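PDB 4TS6: Rab3 interacting molecule variant 2 from Drosophila melanogaster, which probably acts as a scaffold of the presynaptic active zone that links Rab3 to synaptic release, represented here by its C2A domain. Local coordinates for residues Gln24-Leu29 / Thr78-Gly83; Arg44-Lys49 / Cys71-Gly76. All coordinates share one frame; numbering follows the deposited sequence.

Interaction 1: Gln24-Leu29 / Thr78-Gly83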
ATOM      1  N   GLN A  24     -15.901   8.530   1.311  1.00 24.65           N
ATOM      2  CA  GLN A  24     -14.838   7.750   0.688  1.00 21.87           C
ATOM      3  C   GLN A  24     -13.527   7.916   1.414  1.00 25.34           C
ATOM      4  O   GLN A  24     -13.153   9.031   1.788  1.00 25.91           O
ATOM      5  CB  GLN A  24     -14.666   8.175  -0.768  1.00 28.70           C
ATOM      6  CG  GLN A  24     -15.852   7.786  -1.656  1.00 32.49           C
ATOM      7  CD  GLN A  24     -15.713   8.319  -3.069  1.00 37.60           C
ATOM      8  OE1 GLN A  24     -15.165   9.399  -3.284  1.00 40.45           O
ATOM      9  NE2 GLN A  24     -16.211   7.564  -4.036  1.00 38.34           N
ATOM     10  N   LEU A  25     -12.845   6.798   1.632  1.00 24.18           N
ATOM     11  CA  LEU A  25     -11.464   6.830   2.085  1.00 21.89           C
ATOM     12  C   LEU A  25     -10.635   6.823   0.812  1.00 24.12           C
ATOM     13  O   LEU A  25     -10.843   5.972  -0.044  1.00 21.18           O
ATOM     14  CB  LEU A  25     -11.148   5.577   2.913  1.00 20.76           C
ATOM     15  CG  LEU A  25      -9.675   5.410   3.306  1.00 26.93           C
ATOM     16  CD1 LEU A  25      -9.284   6.544   4.232  1.00 23.95           C
ATOM     17  CD2 LEU A  25      -9.437   4.057   3.979  1.00 26.70           C
ATOM     18  N   ILE A  26      -9.719   7.774   0.668  1.00 23.73           N
ATOM     19  CA  ILE A  26      -8.913   7.858  -0.557  1.00 28.29           C
ATOM     20  C   ILE A  26      -7.448   7.535  -0.240  1.00 31.02           C
ATOM     21  O   ILE A  26      -6.845   8.139   0.653  1.00 35.99           O
ATOM     22  CB  ILE A  26      -9.035   9.245  -1.215  1.00 29.88           C
ATOM     23  CG1 ILE A  26     -10.509   9.551  -1.530  1.00 34.45           C
ATOM     24  CG2 ILE A  26      -8.198   9.311  -2.481  1.00 28.70           C
ATOM     25  CD1 ILE A  26     -10.793  11.025  -1.745  1.00 43.07           C
ATOM     26  N   VAL A  27      -6.895   6.566  -0.967  1.00 28.19           N
ATOM     27  CA  VAL A  27      -5.563   6.036  -0.687  1.00 25.28           C
ATOM     28  C   VAL A  27      -4.701   6.177  -1.929  1.00 25.85           C
ATOM     29  O   VAL A  27      -5.043   5.637  -2.984  1.00 22.86           O
ATOM     30  CB  VAL A  27      -5.639   4.535  -0.305  1.00 25.76           C
ATOM     31  CG1 VAL A  27      -4.250   3.981   0.024  1.00 28.55           C
ATOM     32  CG2 VAL A  27      -6.559   4.346   0.882  1.00 28.29           C
ATOM     33  N   THR A  28      -3.591   6.904  -1.818  1.00 22.93           N
ATOM     34  CA  THR A  28      -2.667   7.031  -2.953  1.00 23.54           C
ATOM     35  C   THR A  28      -1.308   6.438  -2.601  1.00 22.50           C
ATOM     36  O   THR A  28      -0.666   6.866  -1.639  1.00 26.55           O
ATOM     37  CB  THR A  28      -2.514   8.496  -3.441  1.00 33.42           C
ATOM     38  OG1 THR A  28      -3.804   9.028  -3.781  1.00 28.70           O
ATOM     39  CG2 THR A  28      -1.605   8.560  -4.672  1.00 30.73           C
ATOM     40  N   LEU A  29      -0.886   5.437  -3.376  1.00 22.84           N
ATOM     41  CA  LEU A  29       0.463   4.906  -3.257  1.00 22.16           C
ATOM     42  C   LEU A  29       1.341   5.634  -4.256  1.00 23.57           C
ATOM     43  O   LEU A  29       1.249   5.408  -5.463  1.00 26.99           O
ATOM     44  CB  LEU A  29       0.491   3.416  -3.558  1.00 26.72           C
ATOM     45  CG  LEU A  29       0.087   2.502  -2.410  1.00 35.60           C
ATOM     46  CD1 LEU A  29      -1.350   2.712  -1.987  1.00 41.66           C
ATOM     47  CD2 LEU A  29       0.269   1.098  -2.862  1.00 38.76           C
ATOM     48  N   THR A  78      -4.096   5.826  -7.235  1.00 29.94           N
ATOM     49  CA  THR A  78      -5.101   6.164  -6.221  1.00 28.98           C
ATOM     50  C   THR A  78      -6.206   5.114  -6.174  1.00 28.62           C
ATOM     51  O   THR A  78      -6.684   4.659  -7.215  1.00 27.14           O
ATOM     52  CB  THR A  78      -5.693   7.558  -6.477  1.00 32.23           C
ATOM     53  OG1 THR A  78      -4.672   8.541  -6.268  1.00 29.08           O
ATOM     54  CG2 THR A  78      -6.863   7.848  -5.541  1.00 31.10           C
ATOM     55  N   PHE A  79      -6.579   4.698  -4.966  1.00 25.88           N
ATOM     56  CA  PHE A  79      -7.672   3.747  -4.787  1.00 23.91           C
ATOM     57  C   PHE A  79      -8.723   4.391  -3.901  1.00 29.37           C
ATOM     58  O   PHE A  79      -8.405   5.236  -3.066  1.00 24.86           O
ATOM     59  CB  PHE A  79      -7.167   2.461  -4.131  1.00 25.12           C
ATOM     60  CG  PHE A  79      -6.092   1.751  -4.925  1.00 24.68           C
ATOM     61  CD1 PHE A  79      -6.358   1.262  -6.197  1.00 25.00           C
ATOM     62  CD2 PHE A  79      -4.830   1.559  -4.385  1.00 27.95           C
ATOM     63  CE1 PHE A  79      -5.364   0.604  -6.932  1.00 23.09           C
ATOM     64  CE2 PHE A  79      -3.837   0.901  -5.104  1.00 31.94           C
ATOM     65  CZ  PHE A  79      -4.110   0.422  -6.383  1.00 24.37           C
ATOM     66  N   VAL A  80      -9.977   3.994  -4.078  1.00 25.15           N
ATOM     67  CA  VAL A  80     -11.065   4.590  -3.305  1.00 24.69           C
ATOM     68  C   VAL A  80     -11.867   3.493  -2.607  1.00 29.18           C
ATOM     69  O   VAL A  80     -12.175   2.468  -3.217  1.00 31.64           O
ATOM     70  CB  VAL A  80     -11.994   5.427  -4.213  1.00 36.01           C
ATOM     71  CG1 VAL A  80     -13.180   5.943  -3.430  1.00 30.96           C
ATOM     72  CG2 VAL A  80     -11.231   6.589  -4.812  1.00 38.12           C
ATOM     73  N   TYR A  81     -12.165   3.695  -1.325  1.00 21.63           N
ATOM     74  CA  TYR A  81     -13.048   2.800  -0.582  1.00 23.99           C
ATOM     75  C   TYR A  81     -14.301   3.575  -0.232  1.00 23.45           C
ATOM     76  O   TYR A  81     -14.208   4.599   0.429  1.00 23.26           O
ATOM     77  CB  TYR A  81     -12.372   2.334   0.704  1.00 26.93           C
ATOM     78  CG  TYR A  81     -11.261   1.340   0.469  1.00 30.35           C
ATOM     79  CD1 TYR A  81     -11.549   0.006   0.205  1.00 24.19           C
ATOM     80  CD2 TYR A  81      -9.931   1.729   0.512  1.00 22.09           C
ATOM     81  CE1 TYR A  81     -10.536  -0.923  -0.015  1.00 29.54           C
ATOM     82  CE2 TYR A  81      -8.899   0.798   0.292  1.00 24.28           C
ATOM     83  CZ  TYR A  81      -9.220  -0.523   0.026  1.00 22.29           C
ATOM     84  OH  TYR A  81      -8.226  -1.457  -0.187  1.00 22.14           O
ATOM     85  N   SER A  82     -15.460   3.079  -0.651  1.00 22.53           N
ATOM     86  CA  SER A  82     -16.712   3.825  -0.540  1.00 26.24           C
ATOM     87  C   SER A  82     -17.614   3.348   0.595  1.00 26.30           C
ATOM     88  O   SER A  82     -17.363   2.310   1.212  1.00 24.99           O
ATOM     89  CB  SER A  82     -17.470   3.734  -1.868  1.00 26.72           C
ATOM     90  OG  SER A  82     -16.645   4.168  -2.931  1.00 36.88           O
ATOM     91  N   GLY A  83     -18.665   4.116   0.879  1.00 22.60           N
ATOM     92  CA  GLY A  83     -19.646   3.714   1.879  1.00 24.38           C
ATOM     93  C   GLY A  83     -19.145   3.762   3.315  1.00 23.37           C
ATOM     94  O   GLY A  83     -19.548   2.939   4.146  1.00 27.37           O
TER
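The ring of Tyr81 meets Val27 at its edge, with CD2 lying 4.3 Å from Val27 CG2, while Arg62 makes a cation-pi contact with the ring. Phe79 receives Leu29 in a similar way, its CE2 being 4.4 Å from Leu29 CD1 near the plane of the ring. The third flat group, the carboxamide of Gln24, lies with one face on a methyl of Val80, whose CG1 sits almost directly over CD at 3.5 Å. The side chain of Gln24 is extended beyond CG, which carries the amide across to the neighbouring strand; its OE1 is bonded to Thr22 OG1.

These contacts belong to an antiparallel pair in the beta-sandwich of a C2 domain, where strand 74-81 forms one margin of a four-stranded sheet and strand 24-33 lies next to it. Leu25 with Tyr81 and Val27 with Phe79 are the hydrogen-bonded pairs. Phe79 N gives Val27 O a bond of 2.7 Å that is close to straight, at 170°, and Val27 N returns one to Phe79 O. Leu25 and Tyr81 exchange a second couple, of which the bond from Leu25 N is the more bent. Leu25, Val27 and Tyr81 pack toward the other sheet, Tyr81 on Val50, Leu52 and Leu94 with its OH ending on Ser60 O, while Phe79 meets Thr64 of a loop.

Ile26, Thr28, Thr78 and Val80 occupy the other face of the sheet. Each threonine hydroxyl stands anti to its own carbonyl carbon (chi1 -57° in Thr28, -67° in Thr78), so that the two OG1 atoms meet in a hydrogen bond of 2.7 Å between Thr28 and Thr78. Beside them, Thr78 CG2 touches Ile26 CG2 at 3.6 Å, a methyl contact next to the polar one.

Interaction 2: Arg44-Lys49 / Cys71-Gly76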
ATOM      1  N   ARG A  44      14.105  -5.870  -8.192  1.00 32.21           N
ATOM      2  CA  ARG A  44      12.788  -6.431  -7.970  1.00 33.02           C
ATOM      3  C   ARG A  44      11.794  -5.901  -8.994  1.00 36.15           C
ATOM      4  O   ARG A  44      12.088  -4.966  -9.744  1.00 35.42           O
ATOM      5  CB  ARG A  44      12.335  -6.096  -6.551  1.00 37.15           C
ATOM      6  CG  ARG A  44      13.295  -6.633  -5.512  1.00 45.24           C
ATOM      7  CD  ARG A  44      12.691  -6.668  -4.128  1.00 41.49           C
ATOM      8  NE  ARG A  44      13.666  -7.158  -3.159  1.00 36.53           N
ATOM      9  CZ  ARG A  44      13.690  -8.395  -2.679  1.00 46.01           C
ATOM     10  NH1 ARG A  44      14.624  -8.745  -1.805  1.00 52.54           N
ATOM     11  NH2 ARG A  44      12.788  -9.283  -3.075  1.00 42.95           N
ATOM     12  N   ASN A  45      10.617  -6.513  -9.014  1.00 29.04           N
ATOM     13  CA  ASN A  45       9.509  -6.061  -9.840  1.00 26.14           C
ATOM     14  C   ASN A  45       8.335  -5.851  -8.919  1.00 24.67           C
ATOM     15  O   ASN A  45       7.442  -6.703  -8.836  1.00 22.54           O
ATOM     16  CB  ASN A  45       9.142  -7.110 -10.887  1.00 28.56           C
ATOM     17  CG  ASN A  45      10.324  -7.528 -11.732  1.00 42.19           C
ATOM     18  OD1 ASN A  45      10.914  -6.708 -12.432  1.00 34.62           O
ATOM     19  ND2 ASN A  45      10.667  -8.815 -11.688  1.00 49.22           N
ATOM     20  N   PRO A  46       8.331  -4.715  -8.219  1.00 25.77           N
ATOM     21  CA  PRO A  46       7.417  -4.420  -7.115  1.00 23.09           C
ATOM     22  C   PRO A  46       5.996  -4.022  -7.525  1.00 19.95           C
ATOM     23  O   PRO A  46       5.814  -3.266  -8.476  1.00 23.90           O
ATOM     24  CB  PRO A  46       8.095  -3.219  -6.406  1.00 24.86           C
ATOM     25  CG  PRO A  46       9.461  -3.064  -7.042  1.00 27.41           C
ATOM     26  CD  PRO A  46       9.322  -3.639  -8.419  1.00 26.31           C
ATOM     27  N   TYR A  47       5.007  -4.549  -6.809  1.00 18.70           N
ATOM     28  CA  TYR A  47       3.628  -4.067  -6.869  1.00 18.48           C
ATOM     29  C   TYR A  47       3.105  -4.116  -5.465  1.00 23.60           C
ATOM     30  O   TYR A  47       3.697  -4.768  -4.597  1.00 21.36           O
ATOM     31  CB  TYR A  47       2.730  -4.924  -7.766  1.00 18.58           C
ATOM     32  CG  TYR A  47       2.561  -6.362  -7.309  1.00 22.23           C
ATOM     33  CD1 TYR A  47       3.489  -7.337  -7.652  1.00 21.28           C
ATOM     34  CD2 TYR A  47       1.460  -6.746  -6.550  1.00 24.84           C
ATOM     35  CE1 TYR A  47       3.319  -8.674  -7.249  1.00 25.32           C
ATOM     36  CE2 TYR A  47       1.291  -8.062  -6.136  1.00 22.63           C
ATOM     37  CZ  TYR A  47       2.215  -9.019  -6.489  1.00 23.70           C
ATOM     38  OH  TYR A  47       2.024 -10.334  -6.075  1.00 18.47           O
ATOM     39  N   ALA A  48       1.986  -3.431  -5.230  1.00 17.82           N
ATOM     40  CA  ALA A  48       1.447  -3.387  -3.888  1.00 15.47           C
ATOM     41  C   ALA A  48       0.029  -3.894  -3.877  1.00 21.05           C
ATOM     42  O   ALA A  48      -0.704  -3.751  -4.853  1.00 21.90           O
ATOM     43  CB  ALA A  48       1.519  -1.971  -3.331  1.00 23.89           C
ATOM     44  N   LYS A  49      -0.350  -4.515  -2.769  1.00 18.18           N
ATOM     45  CA  LYS A  49      -1.723  -4.909  -2.576  1.00 16.03           C
ATOM     46  C   LYS A  49      -2.231  -4.132  -1.377  1.00 20.75           C
ATOM     47  O   LYS A  49      -1.491  -3.907  -0.422  1.00 23.72           O
ATOM     48  CB  LYS A  49      -1.806  -6.418  -2.307  1.00 20.70           C
ATOM     49  CG  LYS A  49      -2.610  -7.179  -3.341  1.00 42.23           C
ATOM     50  CD  LYS A  49      -1.971  -8.504  -3.740  1.00 48.47           C
ATOM     51  CE  LYS A  49      -2.096  -9.578  -2.673  1.00 56.78           C
ATOM     52  NZ  LYS A  49      -1.757 -10.938  -3.224  1.00 51.33           N
ATOM     53  N   CYS A  71      14.467  -0.744  -7.651  1.00 40.16           N
ATOM     54  CA  CYS A  71      14.354  -0.669  -6.195  1.00 44.19           C
ATOM     55  C   CYS A  71      13.643   0.610  -5.773  1.00 45.11           C
ATOM     56  O   CYS A  71      13.497   0.883  -4.578  1.00 36.62           O
ATOM     57  CB  CYS A  71      15.729  -0.719  -5.547  1.00 49.71           C
ATOM     58  SG  CYS A  71      16.690  -2.132  -6.047  1.00 69.29           S
ATOM     59  N   GLU A  72      13.210   1.390  -6.761  1.00 40.89           N
ATOM     60  CA  GLU A  72      12.521   2.657  -6.508  1.00 31.56           C
ATOM     61  C   GLU A  72      11.248   2.749  -7.346  1.00 31.34           C
ATOM     62  O   GLU A  72      11.129   3.627  -8.199  1.00 46.74           O
ATOM     63  CB  GLU A  72      13.449   3.827  -6.868  1.00 34.65           C
ATOM     64  CG  GLU A  72      14.898   3.636  -6.430  1.00 51.88           C
ATOM     65  CD  GLU A  72      15.120   3.992  -4.972  1.00 68.47           C
ATOM     66  OE1 GLU A  72      14.388   4.868  -4.468  1.00 69.58           O
ATOM     67  OE2 GLU A  72      16.027   3.408  -4.336  1.00 77.46           O
ATOM     68  N   PRO A  73      10.281   1.848  -7.103  1.00 32.26           N
ATOM     69  CA  PRO A  73       9.071   1.857  -7.940  1.00 30.58           C
ATOM     70  C   PRO A  73       8.220   3.105  -7.729  1.00 32.39           C
ATOM     71  O   PRO A  73       8.056   3.544  -6.592  1.00 37.68           O
ATOM     72  CB  PRO A  73       8.293   0.634  -7.432  1.00 34.20           C
ATOM     73  CG  PRO A  73       8.726   0.501  -5.965  1.00 27.96           C
ATOM     74  CD  PRO A  73      10.201   0.860  -6.008  1.00 33.42           C
ATOM     75  N   ARG A  74       7.681   3.666  -8.807  1.00 34.27           N
ATOM     76  CA  ARG A  74       6.699   4.743  -8.690  1.00 34.90           C
ATOM     77  C   ARG A  74       5.391   4.307  -9.343  1.00 34.93           C
ATOM     78  O   ARG A  74       5.382   3.839 -10.486  1.00 44.22           O
ATOM     79  CB  ARG A  74       7.216   6.030  -9.348  1.00 35.01           C
ATOM     80  CG  ARG A  74       8.594   6.469  -8.847  1.00 46.67           C
ATOM     81  CD  ARG A  74       9.021   7.826  -9.405  1.00 50.34           C
ATOM     82  NE  ARG A  74       8.082   8.882  -9.044  1.00 48.77           N
ATOM     83  CZ  ARG A  74       8.149   9.584  -7.917  1.00 54.18           C
ATOM     84  NH1 ARG A  74       9.115   9.349  -7.042  1.00 50.91           N
ATOM     85  NH2 ARG A  74       7.250  10.525  -7.662  1.00 54.94           N
ATOM     86  N   TRP A  75       4.286   4.442  -8.620  1.00 35.30           N
ATOM     87  CA  TRP A  75       2.987   4.040  -9.162  1.00 34.50           C
ATOM     88  C   TRP A  75       2.065   5.237  -9.415  1.00 36.99           C
ATOM     89  O   TRP A  75       1.368   5.282 -10.432  1.00 36.47           O
ATOM     90  CB  TRP A  75       2.292   3.029  -8.243  1.00 37.19           C
ATOM     91  CG  TRP A  75       3.101   1.786  -7.951  1.00 31.01           C
ATOM     92  CD1 TRP A  75       3.283   0.698  -8.766  1.00 36.00           C
ATOM     93  CD2 TRP A  75       3.813   1.506  -6.738  1.00 27.09           C
ATOM     94  NE1 TRP A  75       4.082  -0.236  -8.131  1.00 26.35           N
ATOM     95  CE2 TRP A  75       4.409   0.235  -6.882  1.00 29.25           C
ATOM     96  CE3 TRP A  75       3.997   2.209  -5.540  1.00 32.03           C
ATOM     97  CZ2 TRP A  75       5.189  -0.345  -5.868  1.00 28.13           C
ATOM     98  CZ3 TRP A  75       4.770   1.633  -4.537  1.00 33.63           C
ATOM     99  CH2 TRP A  75       5.355   0.371  -4.708  1.00 25.17           C
ATOM    100  N   GLY A  76       2.072   6.203  -8.494  1.00 34.40           N
ATOM    101  CA  GLY A  76       1.136   7.311  -8.543  1.00 32.09           C
ATOM    102  C   GLY A  76      -0.308   6.843  -8.633  1.00 33.46           C
ATOM    103  O   GLY A  76      -1.117   7.433  -9.353  1.00 39.55           O
TER
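Pro46 and Trp75 meet where the indole reaches over from strand 74-81 to the start of strand 46-53. From CB, which lies beside Leu29 O of strand 24-33, the Trp75 side chain leaves with CG anti to its own carbonyl carbon (chi1 -56°), the turn that carries the bicycle across to the opposite strand. At the pyrrole end NE1 comes 3.5 Å from Pro46 O, which lies at the ring's edge and in its plane, yet no hydrogen bond is formed; the same nitrogen is 4.1 Å from Tyr47 CA. Further along, CZ2 touches Pro46 CB at 4.1 Å, and Pro73 CB rests over one face, 3.6 Å from CZ2, toward the rim. Over the opposite face from Pro73 stands the methyl of Ala48, its CB 4.7 Å from CH2, just beyond contact.

Pro73 thus has two roles, lying on the indole and meeting the other proline. The rings of Pro46 and Pro73 cross at about a right angle, CG against CG at 3.8 Å, and with no polar side-chain atom between them the meeting is purely apolar. An alanine in place of Trp75 would probably open a gap beside Pro46 and leave Pro73 CB without the face it rests on.

Tyr47 sends its side chain the other way, its OH bonding to Asn107 ND2, and contributes only backbone here. Ala32 of strand 24-33 packs against both Pro73 and Trp75. The short strand segments run 8.8 Å apart at closest and 39° from parallel, with no backbone bond joining them. The separation is bridged by side chains, the indole reaching as far as the backbone of Pro46 and Tyr47, as is characteristic of two sheets packed face to face in the beta-sandwich of a C2 domain.

Interaction 1 works within a sheet: backbone bonds set its register, and its side chains divide between the sandwich interior and a more exposed face carrying polar groups. Every touching residue of interaction 2 is buried, and it spans the two sheets by mainly apolar contact, without a hydrogen bond. Both draw on strand 74-81, at its end in the first case and its beginning in the second. Their centres lie about 18 Å apart, but Leu29 connects them: its CD2 packs against Ala48 CB, while its carbonyl reaches Trp75. The core is therefore continuous from one to the other.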